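Local coordinates for protein TsrE (Streptomyces laurentii, PDB 7CWW) that probably acts as a cyclase in the biosynthesis of a thiopeptide antibiotic, at residues D20-L23 and D24-P28; F59-S63 and P64-R68. One frame throughout, in Å; residues are numbered along the deposited sequence.

How the contacts relate
Contact 1 comes first along the chain and lies wholly within helix 15-35, where residues 20-23 meet residues 24-28 one turn on, across a wide turn and a proline kink; it closes no loop between elements. The chain then passes through strand 39-49 and strand 52-61, and contact 2, formed by 59-63 and 64-68, closes the corner from the end of strand 52-61 into helix 65-78. The two are in series, neither nested nor crossed. The centres of contact 1 and contact 2 are about 16 Å apart and their nearest atoms about 8 Å, without touching. They are linked indirectly: V25 of contact 1 packs on helix 65-78, while F59 and V66 of contact 2 pack on helix 15-35.

Contact 1: D20-L23 and D24-P28; sequences DLLL and DVAAP
Between D20-L23 and D24-P28 the helix widens from an ordinary turn, in which D24 N bonds to D20 O at 2.8 Å, to a pi-type one. There L21 O receives both V25 N (2.9 Å) and A26 N (2.7 Å). A27 N likewise skips a residue to reach L22 O at 2.9 Å. The second donor to L21 O is the straighter one, A26 N arriving nearly head-on to the carbonyl, whereas V25 N approaches from above its plane. P28 has no N-H to continue the pattern, and its ring CG instead packs 3.6 Å from L23 O; that oxygen accepts a hydrogen bond from R125, and the helix kinks here. On one flank L21 and V25 run side by side, L21 CD2 4.1 Å from V25 CG2, beside H77 of helix 65-78. On another, the backbone puts D24 CB 3.2 Å from D20 O, and chi1 of -61°, with CG beside the backbone N, turns the carboxylate toward the D20 side. D20 OD1 and D24 OD2, 4.6 Å apart, both form salt bridges with R128 NH2. One guanidinium nitrogen thus joins carboxylates a turn apart and probably offsets their mutual repulsion, while two N-H groups on one oxygen and an arginine on the carbonyl left over by proline keep the irregular turn hydrogen-bonded.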
# COMPACT_ATOMS: atom_id res chain seq x y z
N ASP A 20 -3.93 -18.15 -8.96
CA ASP A 20 -4.39 -19.55 -8.98
C ASP A 20 -3.50 -20.44 -8.11
O ASP A 20 -4.00 -21.24 -7.31
CB ASP A 20 -4.40 -20.08 -10.42
CG ASP A 20 -5.43 -19.39 -11.30
OD1 ASP A 20 -6.50 -18.99 -10.80
OD2 ASP A 20 -5.16 -19.25 -12.52
N LEU A 21 -2.18 -20.33 -8.27
CA LEU A 21 -1.26 -21.15 -7.48
C LEU A 21 -1.39 -20.85 -6.00
O LEU A 21 -1.34 -21.76 -5.16
CB LEU A 21 0.18 -20.90 -7.93
CG LEU A 21 0.56 -21.44 -9.29
CD1 LEU A 21 1.93 -20.90 -9.69
CD2 LEU A 21 0.55 -22.96 -9.23
N LEU A 22 -1.55 -19.58 -5.66
CA LEU A 22 -1.68 -19.20 -4.26
C LEU A 22 -2.94 -19.80 -3.64
O LEU A 22 -2.88 -20.42 -2.57
CB LEU A 22 -1.68 -17.68 -4.17
CG LEU A 22 -1.59 -16.96 -2.83
CD1 LEU A 22 -0.45 -17.48 -1.98
CD2 LEU A 22 -1.39 -15.49 -3.14
N LEU A 23 -4.09 -19.62 -4.29
CA LEU A 23 -5.35 -20.05 -3.70
C LEU A 23 -5.54 -21.56 -3.79
O LEU A 23 -6.17 -22.15 -2.89
CB LEU A 23 -6.53 -19.36 -4.38
CG LEU A 23 -6.52 -17.83 -4.34
CD1 LEU A 23 -7.72 -17.27 -5.10
CD2 LEU A 23 -6.52 -17.38 -2.90
N ASP A 24 -5.04 -22.20 -4.84
CA ASP A 24 -5.35 -23.60 -5.08
C ASP A 24 -4.23 -24.57 -4.71
O ASP A 24 -4.51 -25.75 -4.51
CB ASP A 24 -5.72 -23.81 -6.56
CG ASP A 24 -6.95 -23.00 -6.96
OD1 ASP A 24 -7.73 -22.61 -6.06
OD2 ASP A 24 -7.13 -22.75 -8.17
N VAL A 25 -2.99 -24.10 -4.61
CA VAL A 25 -1.86 -24.99 -4.35
C VAL A 25 -1.12 -24.55 -3.09
O VAL A 25 -0.96 -25.33 -2.14
CB VAL A 25 -0.90 -25.02 -5.57
CG1 VAL A 25 0.30 -25.94 -5.30
CG2 VAL A 25 -1.64 -25.47 -6.81
N ALA A 26 -0.65 -23.30 -3.06
CA ALA A 26 0.33 -22.90 -2.06
C ALA A 26 -0.31 -22.70 -0.69
O ALA A 26 0.18 -23.25 0.31
CB ALA A 26 1.06 -21.63 -2.51
N ALA A 27 -1.37 -21.89 -0.60
CA ALA A 27 -2.00 -21.69 0.71
C ALA A 27 -2.51 -22.98 1.33
O ALA A 27 -2.27 -23.20 2.53
CB ALA A 27 -3.12 -20.64 0.59
N PRO A 28 -3.21 -23.87 0.61
CA PRO A 28 -3.65 -25.13 1.26
C PRO A 28 -2.49 -25.98 1.76
O PRO A 28 -2.59 -26.58 2.84
CB PRO A 28 -4.43 -25.84 0.14
CG PRO A 28 -4.84 -24.76 -0.78
CD PRO A 28 -3.72 -23.79 -0.77

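Contact 2: F59-S63 and P64-R68; sequences FASRS and PSVER
A strand-to-helix corner, built from an ST turn followed by a serine cap, carries the chain from strand 52-61 into helix 65-78. In the ST turn S61 OG accepts from S63 N at 2.9 Å, with a nearly straight N-H (164°). The next serine repeats the device at the helix entrance: S63 OG, swung to the side away from its own backbone N (chi1 162°), takes S65 N at 3.0 Å through a more bent bond, a capping interaction for an N-H near the start of the helix, and S65 CB packs against the same oxygen. The carbonyl of S63 reaches the helix through a water, which donates to S63 O at 2.8 Å and accepts from E67 N at 2.9 Å, so that a second N-H there is satisfied. R68, its chain extended, reaches back so that NH1 donates to P64 O, a carbonyl of the turn leading into the helix. The apolar part of the contact lies toward the sheet. F59 has its CG between the backbone N and the carbonyl carbon (chi1 50°), bringing the ring against V66 and E67 of the helix, where F59 CE2 meets V66 CG1 obliquely at 3.6 Å and the ring edge at F59 CZ faces E67 CA at 4.0 Å; the bridging water also lies at that ring's edge, in its plane. The other branch, V66 CG2, rests 3.5 Å from S61 OG. L30 of helix 15-35 touches both F59 and V66, and T39 of strand 39-49 touches F59, S61 and V66. S61 OG also donates to E38 O, tying the corner to the chain just before strand 39-49, while the backbone of F59 bonds to K7 in strand 5-11 across the antiparallel sheet.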
# COMPACT_ATOMS: atom_id res chain seq x y z
N PHE A 59 8.71 -18.80 4.51
CA PHE A 59 8.21 -19.59 5.62
C PHE A 59 9.41 -20.18 6.34
O PHE A 59 10.48 -20.37 5.75
CB PHE A 59 7.26 -20.71 5.14
CG PHE A 59 7.80 -21.55 4.00
CD1 PHE A 59 7.62 -21.16 2.68
CD2 PHE A 59 8.46 -22.74 4.25
CE1 PHE A 59 8.11 -21.93 1.64
CE2 PHE A 59 8.95 -23.51 3.21
CZ PHE A 59 8.78 -23.12 1.91
N ALA A 60 9.22 -20.47 7.62
CA ALA A 60 10.24 -21.09 8.45
C ALA A 60 9.83 -22.53 8.73
O ALA A 60 8.73 -22.77 9.24
CB ALA A 60 10.44 -20.32 9.75
N SER A 61 10.71 -23.47 8.41
CA SER A 61 10.38 -24.87 8.54
C SER A 61 11.64 -25.64 8.90
O SER A 61 12.73 -25.31 8.45
CB SER A 61 9.76 -25.43 7.26
OG SER A 61 9.67 -26.85 7.32
N ARG A 62 11.46 -26.67 9.71
CA ARG A 62 12.53 -27.61 10.00
C ARG A 62 12.78 -28.59 8.85
O ARG A 62 13.85 -29.19 8.79
CB ARG A 62 12.18 -28.39 11.27
CG ARG A 62 10.84 -29.11 11.19
CD ARG A 62 9.74 -28.37 11.92
NE ARG A 62 9.79 -28.57 13.37
CZ ARG A 62 9.40 -29.68 13.99
NH1 ARG A 62 8.91 -30.70 13.29
NH2 ARG A 62 9.48 -29.77 15.31
N SER A 63 11.82 -28.73 7.93
CA SER A 63 11.87 -29.82 6.96
C SER A 63 12.22 -29.29 5.58
O SER A 63 11.62 -28.31 5.12
CB SER A 63 10.51 -30.55 6.92
OG SER A 63 10.36 -31.31 5.73
N PRO A 64 13.20 -29.90 4.90
CA PRO A 64 13.45 -29.55 3.50
C PRO A 64 12.35 -30.00 2.56
O PRO A 64 12.30 -29.53 1.42
CB PRO A 64 14.78 -30.26 3.18
CG PRO A 64 15.27 -30.85 4.46
CD PRO A 64 14.08 -30.98 5.37
N SER A 65 11.45 -30.88 3.02
CA SER A 65 10.42 -31.41 2.13
C SER A 65 9.40 -30.34 1.74
O SER A 65 8.81 -30.44 0.66
CB SER A 65 9.72 -32.59 2.81
OG SER A 65 10.56 -33.74 2.82
N VAL A 66 9.21 -29.31 2.57
CA VAL A 66 8.11 -28.38 2.34
C VAL A 66 8.31 -27.60 1.04
O VAL A 66 7.41 -27.51 0.21
CB VAL A 66 7.94 -27.42 3.53
CG1 VAL A 66 6.86 -26.40 3.21
CG2 VAL A 66 7.60 -28.18 4.79
N GLU A 67 9.49 -27.00 0.88
CA GLU A 67 9.78 -26.26 -0.34
C GLU A 67 9.73 -27.17 -1.56
O GLU A 67 9.28 -26.77 -2.63
CB GLU A 67 11.15 -25.60 -0.23
CG GLU A 67 11.49 -24.68 -1.36
CD GLU A 67 12.86 -24.06 -1.19
OE1 GLU A 67 13.49 -24.32 -0.14
OE2 GLU A 67 13.30 -23.34 -2.12
N ARG A 68 10.21 -28.41 -1.41
CA ARG A 68 10.26 -29.32 -2.55
C ARG A 68 8.86 -29.79 -2.93
O ARG A 68 8.53 -29.86 -4.12
CB ARG A 68 11.17 -30.50 -2.21
CG ARG A 68 12.65 -30.09 -2.19
CD ARG A 68 13.51 -31.03 -1.35
NE ARG A 68 14.92 -30.67 -1.48
CZ ARG A 68 15.49 -29.62 -0.89
NH1 ARG A 68 14.77 -28.82 -0.10
NH2 ARG A 68 16.78 -29.37 -1.08
O HOH W 1 11.46 -26.61 2.93